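Local coordinates for aldose 1-epimerase (Caenorhabditis elegans, PDB 1LUR), which probably interconverts the alpha and beta anomers of aldose sugars such as galactose, at residues Val70-Asn75 with Gly165-Thr170; Pro97-Gly102 with Asp133-Asp138; Leu153-His158 with Leu169-Tyr174; Leu267-Ser272 with Gln329-Thr334. One frame throughout, in Å; residues are numbered along the deposited sequence.

Contact 1: Val70-Asn75 with Gly165-Thr170; sequences VGRVAN and GLLALT
Val70 pairs with Thr170 at the edge of an antiparallel sheet, and the loop that follows strand 69-70 runs on beside residues 166-169. Val70 N donates to Thr170 O (2.9 Å), while the bond from Thr170 N to Val70 O is weak. Further along, Ala168 is held by both its N and its O. Ala168 N donates to Arg72 O (2.8 Å), and Ala168 O accepts from Ala74 N (2.7 Å). A cis peptide joins Gly71 to Arg72. Leu169 CD2 lies 3.7 Å from Gly71 CA, where a side chain on that residue would collide with it. The side chains of Arg72 and Leu167 cross at about a right angle, with Leu167 CD1 3.6 Å from Arg72 CG. Ala74 CB packs against Thr170 CG2. A water accepts from Arg72 NH1 (2.9 Å) and donates to Leu166 O (2.7 Å). Arg72 NH2 forms a salt bridge with Asp133. The contact is buried, so this carboxylate probably balances much of the arginine charge, while Ala168, bonded at both N and O, holds the loop backbone at Arg72 and Ala74.

Contact 2: Pro97-Gly102 with Asp133-Asp138; sequences PHYLHG and DGLPGD
Tyr99 reaches across to Asp133, and its hydroxyl makes the one direct hydrogen bond between the two segments. Tyr99 OH donates to Asp133 O at 2.7 Å, tilted 31° from the carbonyl plane. CG stands anti to the backbone N (chi1 -161°), which starts the side chain on its way to Asp133. Beside this tight bond, Tyr99 CE2 meets Leu135 CG at 4.4 Å, an apolar contact that approaches the ring obliquely. A phenylalanine in place of Tyr99 would probably keep this contact but leave the carbonyl of buried Asp133 without this donor. On the Gly102 side no direct bond forms. Gly102 O is 3.7 Å from Asp133 CB, and a water does the bridging: it donates to Gly102 O (3.0 Å) and to Asp133 OD2 (2.7 Å). The other carboxylate oxygen, OD1, has a salt bridge with Arg72. It also accepts from Leu135 N at 3.0 Å, on the anti side but 33° out of the carboxylate plane. Asp133 is thus held at its carbonyl and at both carboxylate oxygens. Gly134 follows with positive phi, a conformation that favours glycine. The bond from Leu135 N to Asp133 OD1 closes an Asx turn, a common way to turn the chain; here it leads from helix 130-133 toward strand 138-147.

Contact 3: Leu153-His158 with Leu169-Tyr174; sequences LIIEHH and LTNHAY
The His157 ring has Leu169 CD1 over one face and the backbone of Thr170 and Asn171 at its edge. CE1 points into that backbone, 3.8 Å from Thr170 C. Leu169 CB comes to 3.9 Å from His157 ND1, and the two side chains cross obliquely. A water sits at the ring edge, in the plane, 3.0 Å from His157 NE2. It also accepts a weak bond from Asn171 ND2 at 3.3 Å, and so links the two side chains. His157 ND1 is hydrogen-bonded to the hydroxyl of Tyr273. The amide of Asn171 is the second flat group. The side chains of Ile155 and Asn171 cross at about a right angle, with Ile155 CD1 3.6 Å from Asn171 ND2. CG of Asn171 is anti to its backbone N (chi1 173°), which carries it to 3.7 Å from Ile155 CD1. OD1 accepts from Ala173 N (3.0 Å), which lies above the carbonyl plane, and this closes an Asx turn. No direct hydrogen bond joins the segments. They are strands of two different sheets, 152-160 and 170-175, meeting through side chains in the buried interior of the beta-supersandwich. With a partner at each nitrogen and Leu169 over a face, the imidazole is likely to be fixed in its rotation, while the water gives the buried polar groups a shared partner.

Contact 4: Leu267-Ser272 with Gln329-Thr334; sequences LSITTS and QEIVYT
Ser272 OG is gripped twice: it donates to Gln329 OE1 at 2.6 Å and accepts from Glu330 N at 2.9 Å. The donor stands above the carbonyl plane of the Gln329 amide, 42° out of it. The Gln329 chain bends at its second torsion (chi2 -67°), which turns CD back toward the serine. Glu330 O also has two donors, Thr271 OG1 (2.9 Å) and Ser272 N (3.1 Å). An alanine at Ser272 would probably leave Glu330 N and Gln329 OE1 without this mate and the amide freer to turn. Beyond this end the strands pair regularly. Ser268 with Thr334 and Thr270 with Val332 are hydrogen-bonded pairs. Ile269 with Tyr333 and Thr271 with Ile331 are non-hydrogen-bonded ones. On the face of Ser268 and Thr270, packing is tight, with Thr270 CG2 only 3.4 Å from Val332 CB. On the face of Ile269 and Tyr333, the side chains lie side by side and point the same way. Ile269 CD1 comes to 3.6 Å from Tyr333 CE2, and Leu267 CD1 sits at the ring edge, in plane, 3.8 Å from Tyr333 CD2. This second face is buried and looks toward strand 300-305, where Ile302 and Pro304 meet it. Strands 267-271 and 329-334 run antiparallel, their axes at 161°, as neighbours in the large sheet of the beta-supersandwich typical of the galactose mutarotase family.

How the contacts relate
From the N terminus, residues 70-75 come first and pair with 165-170, so contact 1 closes a long loop. Contact 2 lies wholly within that loop and closes a shorter one, 97-102 with 133-138. The salt bridge from Arg72 to Asp133 ties the two together. Contact 3 opens inside the same loop, at 153-158, and ends on 169-174, sharing Leu169 and Thr170 with contact 1. It joins the two large sheets. Contact 4 closes a separate, later loop, from 267-272 to 329-334. Strand 327-337 also neighbours strand 152-160, so contacts 3 and 4 meet in one sheet. Contacts 2 and 4 lie on opposite sides of the chain's centre, their own centres about 26 Å apart.

Contact 1: Val70-Asn75 with Gly165-Thr170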
# COMPACT_ATOMS: atom_id res chain seq x y z
N VAL A 70 -4.53 -4.50 -0.77
CA VAL A 70 -5.82 -3.92 -1.16
C VAL A 70 -6.22 -4.14 -2.61
O VAL A 70 -5.39 -4.06 -3.51
CB VAL A 70 -5.83 -2.40 -0.87
CG1 VAL A 70 -7.14 -1.80 -1.35
CG2 VAL A 70 -5.65 -2.15 0.62
N GLY A 71 -7.50 -4.42 -2.81
CA GLY A 71 -8.06 -4.66 -4.14
C GLY A 71 -9.56 -4.88 -4.01
O GLY A 71 -10.06 -4.89 -2.88
N ARG A 72 -10.28 -5.12 -5.11
CA ARG A 72 -9.70 -5.18 -6.45
C ARG A 72 -9.27 -3.85 -7.04
O ARG A 72 -8.56 -3.81 -8.05
CB ARG A 72 -10.65 -5.88 -7.42
CG ARG A 72 -10.66 -7.40 -7.24
CD ARG A 72 -11.31 -8.10 -8.41
NE ARG A 72 -12.77 -8.06 -8.35
CZ ARG A 72 -13.56 -8.28 -9.39
NH1 ARG A 72 -13.03 -8.54 -10.58
NH2 ARG A 72 -14.88 -8.25 -9.24
N VAL A 73 -9.71 -2.76 -6.43
CA VAL A 73 -9.34 -1.44 -6.91
C VAL A 73 -8.98 -0.62 -5.69
O VAL A 73 -9.85 -0.29 -4.86
CB VAL A 73 -10.47 -0.75 -7.69
CG1 VAL A 73 -10.07 0.68 -8.02
CG2 VAL A 73 -10.76 -1.53 -8.97
N ALA A 74 -7.70 -0.31 -5.56
CA ALA A 74 -7.22 0.47 -4.43
C ALA A 74 -7.78 1.88 -4.45
O ALA A 74 -7.98 2.49 -5.50
CB ALA A 74 -5.70 0.51 -4.43
N ASN A 75 -8.01 2.39 -3.25
CA ASN A 75 -8.54 3.72 -3.05
C ASN A 75 -9.99 3.86 -3.49
O ASN A 75 -10.75 2.89 -3.47
CB ASN A 75 -7.66 4.77 -3.74
CG ASN A 75 -7.68 6.11 -3.01
OD1 ASN A 75 -8.54 6.95 -3.26
ND2 ASN A 75 -6.73 6.30 -2.09
N GLY A 165 -12.41 -7.10 -16.54
CA GLY A 165 -12.76 -6.27 -15.40
C GLY A 165 -11.67 -5.28 -15.08
O GLY A 165 -10.83 -4.97 -15.92
N LEU A 166 -11.68 -4.78 -13.85
CA LEU A 166 -10.68 -3.81 -13.42
C LEU A 166 -9.87 -4.38 -12.26
O LEU A 166 -10.40 -5.12 -11.43
CB LEU A 166 -11.37 -2.51 -12.97
CG LEU A 166 -12.25 -1.75 -13.97
CD1 LEU A 166 -13.15 -0.77 -13.25
CD2 LEU A 166 -11.36 -1.02 -14.98
N LEU A 167 -8.58 -4.07 -12.21
CA LEU A 167 -7.72 -4.55 -11.13
C LEU A 167 -6.57 -3.57 -10.93
O LEU A 167 -5.75 -3.33 -11.83
CB LEU A 167 -7.17 -5.96 -11.41
CG LEU A 167 -6.56 -6.62 -10.15
CD1 LEU A 167 -7.68 -7.09 -9.23
CD2 LEU A 167 -5.68 -7.79 -10.54
N ALA A 168 -6.53 -2.98 -9.75
CA ALA A 168 -5.49 -2.01 -9.40
C ALA A 168 -5.24 -2.24 -7.93
O ALA A 168 -6.00 -1.78 -7.07
CB ALA A 168 -5.98 -0.60 -9.67
N LEU A 169 -4.16 -2.96 -7.63
CA LEU A 169 -3.82 -3.25 -6.24
C LEU A 169 -2.75 -2.36 -5.63
O LEU A 169 -2.17 -1.50 -6.30
CB LEU A 169 -3.31 -4.70 -6.15
CG LEU A 169 -4.03 -5.77 -6.98
CD1 LEU A 169 -3.23 -7.07 -6.93
CD2 LEU A 169 -5.44 -5.98 -6.43
N THR A 170 -2.51 -2.61 -4.35
CA THR A 170 -1.50 -1.90 -3.57
C THR A 170 -1.32 -2.62 -2.24
O THR A 170 -2.05 -3.57 -1.94
CB THR A 170 -1.83 -0.41 -3.28
OG1 THR A 170 -0.62 0.25 -2.88
CG2 THR A 170 -2.84 -0.27 -2.13
O HOH W 1 -10.44 -7.83 -11.75

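Contact 2: Pro97-Gly102 with Asp133-Asp138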
# COMPACT_ATOMS: atom_id res chain seq x y z
N PRO A 97 -19.64 8.93 -0.01
CA PRO A 97 -20.43 8.53 -1.18
C PRO A 97 -19.62 7.63 -2.12
O PRO A 97 -20.15 7.08 -3.09
CB PRO A 97 -20.75 9.87 -1.83
CG PRO A 97 -19.47 10.62 -1.61
CD PRO A 97 -19.16 10.32 -0.15
N HIS A 98 -18.34 7.45 -1.81
CA HIS A 98 -17.46 6.62 -2.63
C HIS A 98 -17.31 5.16 -2.21
O HIS A 98 -17.76 4.75 -1.13
CB HIS A 98 -16.08 7.28 -2.69
CG HIS A 98 -16.13 8.77 -2.89
ND1 HIS A 98 -16.77 9.36 -3.95
CD2 HIS A 98 -15.61 9.78 -2.15
CE1 HIS A 98 -16.65 10.68 -3.86
NE2 HIS A 98 -15.95 10.95 -2.78
N TYR A 99 -16.67 4.37 -3.08
CA TYR A 99 -16.42 2.95 -2.86
C TYR A 99 -14.91 2.84 -2.66
O TYR A 99 -14.14 2.92 -3.62
CB TYR A 99 -16.84 2.14 -4.08
CG TYR A 99 -17.06 0.67 -3.81
CD1 TYR A 99 -17.99 0.26 -2.86
CD2 TYR A 99 -16.37 -0.31 -4.53
CE1 TYR A 99 -18.25 -1.08 -2.63
CE2 TYR A 99 -16.62 -1.67 -4.30
CZ TYR A 99 -17.57 -2.04 -3.35
OH TYR A 99 -17.86 -3.37 -3.14
N LEU A 100 -14.50 2.63 -1.42
CA LEU A 100 -13.09 2.52 -1.05
C LEU A 100 -12.48 1.13 -0.88
O LEU A 100 -13.04 0.26 -0.23
CB LEU A 100 -12.87 3.32 0.23
CG LEU A 100 -11.47 3.36 0.85
CD1 LEU A 100 -10.59 4.30 0.06
CD2 LEU A 100 -11.58 3.86 2.29
N HIS A 101 -11.29 0.97 -1.45
CA HIS A 101 -10.54 -0.28 -1.38
C HIS A 101 -11.30 -1.56 -1.68
O HIS A 101 -11.19 -2.54 -0.95
CB HIS A 101 -9.89 -0.42 0.00
CG HIS A 101 -8.99 0.72 0.36
ND1 HIS A 101 -8.15 1.32 -0.56
CD2 HIS A 101 -8.76 1.34 1.54
CE1 HIS A 101 -7.45 2.26 0.05
NE2 HIS A 101 -7.80 2.29 1.32
N GLY A 102 -12.08 -1.55 -2.76
CA GLY A 102 -12.83 -2.73 -3.14
C GLY A 102 -14.07 -3.08 -2.34
O GLY A 102 -14.66 -4.13 -2.57
N ASP A 133 -17.64 -8.68 -4.84
CA ASP A 133 -17.49 -7.26 -4.54
C ASP A 133 -18.21 -6.24 -5.42
O ASP A 133 -17.99 -5.04 -5.27
CB ASP A 133 -16.01 -6.93 -4.55
CG ASP A 133 -15.33 -7.39 -5.84
OD1 ASP A 133 -16.00 -7.37 -6.89
OD2 ASP A 133 -14.14 -7.75 -5.80
N GLY A 134 -19.03 -6.71 -6.36
CA GLY A 134 -19.74 -5.78 -7.22
C GLY A 134 -18.94 -5.15 -8.34
O GLY A 134 -19.49 -4.40 -9.15
N LEU A 135 -17.63 -5.41 -8.40
CA LEU A 135 -16.82 -4.83 -9.46
C LEU A 135 -16.93 -5.75 -10.69
O LEU A 135 -17.22 -6.94 -10.56
CB LEU A 135 -15.37 -4.65 -8.98
CG LEU A 135 -15.17 -3.49 -7.99
CD1 LEU A 135 -13.80 -3.59 -7.31
CD2 LEU A 135 -15.29 -2.14 -8.72
N PRO A 136 -16.71 -5.21 -11.90
CA PRO A 136 -16.82 -6.05 -13.10
C PRO A 136 -15.89 -7.24 -13.21
O PRO A 136 -14.79 -7.24 -12.65
CB PRO A 136 -16.61 -5.05 -14.24
CG PRO A 136 -15.67 -4.04 -13.62
CD PRO A 136 -16.25 -3.85 -12.23
N GLY A 137 -16.36 -8.27 -13.91
CA GLY A 137 -15.59 -9.48 -14.12
C GLY A 137 -15.06 -10.24 -12.92
O GLY A 137 -15.61 -10.18 -11.82
N ASP A 138 -13.97 -10.97 -13.14
CA ASP A 138 -13.36 -11.75 -12.07
C ASP A 138 -11.84 -11.69 -12.18
O ASP A 138 -11.29 -11.02 -13.05
CB ASP A 138 -13.82 -13.20 -12.16
CG ASP A 138 -13.55 -13.81 -13.53
OD1 ASP A 138 -12.43 -13.61 -14.05
OD2 ASP A 138 -14.45 -14.48 -14.08
O HOH W 2 -13.00 -5.67 -4.49

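Contact 3: Leu153-His158 with Leu169-Tyr174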
# COMPACT_ATOMS: atom_id res chain seq x y z
N LEU A 153 12.67 -6.38 0.68
CA LEU A 153 11.40 -7.04 0.87
C LEU A 153 10.79 -6.81 -0.51
O LEU A 153 10.64 -5.67 -0.95
CB LEU A 153 10.53 -6.35 1.92
CG LEU A 153 9.06 -6.82 1.90
CD1 LEU A 153 8.98 -8.30 2.26
CD2 LEU A 153 8.25 -5.99 2.87
N ILE A 154 10.51 -7.89 -1.22
CA ILE A 154 9.93 -7.78 -2.55
C ILE A 154 8.47 -8.22 -2.53
O ILE A 154 8.15 -9.32 -2.05
CB ILE A 154 10.69 -8.66 -3.57
CG1 ILE A 154 12.12 -8.14 -3.74
CG2 ILE A 154 9.94 -8.67 -4.90
CD1 ILE A 154 12.99 -9.03 -4.60
N ILE A 155 7.59 -7.36 -3.03
CA ILE A 155 6.18 -7.68 -3.08
C ILE A 155 5.81 -7.77 -4.55
O ILE A 155 5.99 -6.81 -5.30
CB ILE A 155 5.27 -6.59 -2.45
CG1 ILE A 155 5.62 -6.37 -0.97
CG2 ILE A 155 3.81 -7.02 -2.57
CD1 ILE A 155 4.70 -5.36 -0.29
N GLU A 156 5.31 -8.93 -4.95
CA GLU A 156 4.92 -9.12 -6.34
C GLU A 156 3.41 -9.24 -6.36
O GLU A 156 2.81 -9.88 -5.50
CB GLU A 156 5.51 -10.41 -6.90
CG GLU A 156 7.00 -10.39 -7.06
CD GLU A 156 7.54 -11.77 -7.32
OE1 GLU A 156 7.13 -12.40 -8.32
OE2 GLU A 156 8.37 -12.24 -6.51
N HIS A 157 2.80 -8.60 -7.36
CA HIS A 157 1.36 -8.62 -7.52
C HIS A 157 1.11 -9.23 -8.90
O HIS A 157 1.54 -8.69 -9.90
CB HIS A 157 0.81 -7.19 -7.46
CG HIS A 157 0.77 -6.61 -6.08
ND1 HIS A 157 0.52 -5.28 -5.83
CD2 HIS A 157 0.90 -7.20 -4.86
CE1 HIS A 157 0.50 -5.07 -4.53
NE2 HIS A 157 0.73 -6.22 -3.92
N HIS A 158 0.42 -10.37 -8.93
CA HIS A 158 0.13 -11.04 -10.19
C HIS A 158 -1.35 -11.41 -10.26
O HIS A 158 -1.99 -11.62 -9.24
CB HIS A 158 0.97 -12.31 -10.31
CG HIS A 158 0.64 -13.15 -11.51
ND1 HIS A 158 1.04 -12.81 -12.78
CD2 HIS A 158 -0.08 -14.29 -11.63
CE1 HIS A 158 0.59 -13.71 -13.64
NE2 HIS A 158 -0.09 -14.62 -12.96
N LEU A 169 -4.16 -2.96 -7.63
CA LEU A 169 -3.82 -3.25 -6.24
C LEU A 169 -2.75 -2.36 -5.63
O LEU A 169 -2.17 -1.50 -6.30
CB LEU A 169 -3.31 -4.70 -6.15
CG LEU A 169 -4.03 -5.77 -6.98
CD1 LEU A 169 -3.23 -7.07 -6.93
CD2 LEU A 169 -5.44 -5.98 -6.43
N THR A 170 -2.51 -2.61 -4.35
CA THR A 170 -1.50 -1.90 -3.57
C THR A 170 -1.32 -2.62 -2.24
O THR A 170 -2.05 -3.57 -1.94
CB THR A 170 -1.83 -0.41 -3.28
OG1 THR A 170 -0.62 0.25 -2.88
CG2 THR A 170 -2.84 -0.27 -2.13
N ASN A 171 -0.32 -2.19 -1.48
CA ASN A 171 -0.02 -2.75 -0.17
C ASN A 171 -0.26 -1.59 0.78
O ASN A 171 0.27 -0.49 0.57
CB ASN A 171 1.43 -3.22 -0.08
CG ASN A 171 1.81 -3.65 1.32
OD1 ASN A 171 2.22 -2.83 2.14
ND2 ASN A 171 1.63 -4.94 1.61
N HIS A 172 -1.04 -1.82 1.82
CA HIS A 172 -1.34 -0.75 2.77
C HIS A 172 -0.59 -0.73 4.10
O HIS A 172 -1.18 -0.44 5.14
CB HIS A 172 -2.85 -0.75 3.03
CG HIS A 172 -3.42 0.62 3.28
ND1 HIS A 172 -3.06 1.39 4.37
CD2 HIS A 172 -4.31 1.35 2.57
CE1 HIS A 172 -3.71 2.54 4.32
NE2 HIS A 172 -4.48 2.54 3.24
N ALA A 173 0.70 -1.03 4.07
CA ALA A 173 1.48 -1.03 5.31
C ALA A 173 1.76 0.40 5.77
O ALA A 173 2.10 1.26 4.97
CB ALA A 173 2.79 -1.78 5.11
N TYR A 174 1.60 0.63 7.07
CA TYR A 174 1.83 1.94 7.68
C TYR A 174 3.25 1.87 8.23
O TYR A 174 3.55 1.01 9.07
CB TYR A 174 0.86 2.20 8.83
CG TYR A 174 -0.57 2.51 8.44
CD1 TYR A 174 -1.40 1.54 7.88
CD2 TYR A 174 -1.12 3.77 8.70
CE1 TYR A 174 -2.74 1.81 7.60
CE2 TYR A 174 -2.45 4.05 8.41
CZ TYR A 174 -3.26 3.07 7.87
OH TYR A 174 -4.58 3.37 7.59
O HOH W 3 0.57 -6.72 -0.96

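Contact 4: Leu267-Ser272 with Gln329-Thr334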
# COMPACT_ATOMS: atom_id res chain seq x y z
N LEU A 267 14.61 3.50 4.40
CA LEU A 267 13.81 2.67 3.52
C LEU A 267 13.78 3.32 2.14
O LEU A 267 13.47 4.50 2.02
CB LEU A 267 12.38 2.55 4.05
CG LEU A 267 11.31 2.09 3.05
CD1 LEU A 267 11.62 0.66 2.62
CD2 LEU A 267 9.92 2.17 3.66
N SER A 268 14.13 2.55 1.11
CA SER A 268 14.13 3.07 -0.25
C SER A 268 13.19 2.17 -1.03
O SER A 268 13.14 0.97 -0.80
CB SER A 268 15.54 3.03 -0.86
OG SER A 268 15.92 1.70 -1.16
N ILE A 269 12.46 2.76 -1.97
CA ILE A 269 11.52 1.99 -2.77
C ILE A 269 11.62 2.21 -4.28
O ILE A 269 11.91 3.31 -4.75
CB ILE A 269 10.06 2.32 -2.36
CG1 ILE A 269 9.80 1.85 -0.93
CG2 ILE A 269 9.07 1.68 -3.33
CD1 ILE A 269 8.43 2.25 -0.39
N THR A 270 11.38 1.14 -5.02
CA THR A 270 11.41 1.18 -6.47
C THR A 270 10.19 0.33 -6.80
O THR A 270 9.94 -0.70 -6.17
CB THR A 270 12.69 0.56 -7.06
OG1 THR A 270 12.72 0.81 -8.47
CG2 THR A 270 12.75 -0.94 -6.83
N THR A 271 9.39 0.77 -7.76
CA THR A 271 8.20 0.02 -8.12
C THR A 271 7.84 0.19 -9.57
O THR A 271 8.24 1.15 -10.23
CB THR A 271 6.99 0.46 -7.25
OG1 THR A 271 5.80 -0.20 -7.71
CG2 THR A 271 6.79 1.97 -7.35
N SER A 272 7.07 -0.77 -10.08
CA SER A 272 6.63 -0.75 -11.47
C SER A 272 5.41 0.15 -11.56
O SER A 272 5.07 0.63 -12.64
CB SER A 272 6.27 -2.17 -11.92
OG SER A 272 5.33 -2.76 -11.03
N GLN A 329 2.95 -6.56 -11.38
CA GLN A 329 3.59 -5.37 -10.81
C GLN A 329 4.43 -5.81 -9.62
O GLN A 329 4.22 -6.90 -9.08
CB GLN A 329 2.54 -4.37 -10.31
CG GLN A 329 1.53 -3.88 -11.35
CD GLN A 329 2.16 -3.04 -12.45
OE1 GLN A 329 3.06 -2.24 -12.20
NE2 GLN A 329 1.65 -3.18 -13.67
N GLU A 330 5.38 -4.98 -9.22
CA GLU A 330 6.23 -5.31 -8.09
C GLU A 330 6.64 -4.06 -7.33
O GLU A 330 6.65 -2.95 -7.86
CB GLU A 330 7.49 -6.07 -8.54
CG GLU A 330 8.54 -5.23 -9.24
CD GLU A 330 9.90 -5.91 -9.31
OE1 GLU A 330 10.84 -5.29 -9.85
OE2 GLU A 330 10.03 -7.06 -8.84
N ILE A 331 6.98 -4.27 -6.06
CA ILE A 331 7.40 -3.20 -5.17
C ILE A 331 8.62 -3.75 -4.45
O ILE A 331 8.54 -4.82 -3.84
CB ILE A 331 6.33 -2.88 -4.11
CG1 ILE A 331 4.99 -2.58 -4.78
CG2 ILE A 331 6.76 -1.68 -3.30
CD1 ILE A 331 3.83 -2.43 -3.80
N VAL A 332 9.74 -3.04 -4.52
CA VAL A 332 10.95 -3.49 -3.85
C VAL A 332 11.34 -2.52 -2.74
O VAL A 332 11.64 -1.36 -3.00
CB VAL A 332 12.13 -3.62 -4.84
CG1 VAL A 332 13.36 -4.18 -4.10
CG2 VAL A 332 11.74 -4.54 -5.98
N TYR A 333 11.31 -3.00 -1.50
CA TYR A 333 11.66 -2.18 -0.34
C TYR A 333 13.07 -2.58 0.09
O TYR A 333 13.32 -3.75 0.38
CB TYR A 333 10.73 -2.43 0.85
CG TYR A 333 9.26 -2.19 0.60
CD1 TYR A 333 8.51 -3.07 -0.17
CD2 TYR A 333 8.62 -1.09 1.16
CE1 TYR A 333 7.15 -2.87 -0.37
CE2 TYR A 333 7.26 -0.88 0.97
CZ TYR A 333 6.53 -1.77 0.20
OH TYR A 333 5.19 -1.57 0.01
N THR A 334 13.98 -1.62 0.12
CA THR A 334 15.35 -1.90 0.53
C THR A 334 15.59 -1.22 1.87
O THR A 334 15.37 -0.02 2.00
CB THR A 334 16.38 -1.37 -0.48
OG1 THR A 334 16.20 -2.00 -1.75
CG2 THR A 334 17.80 -1.65 0.01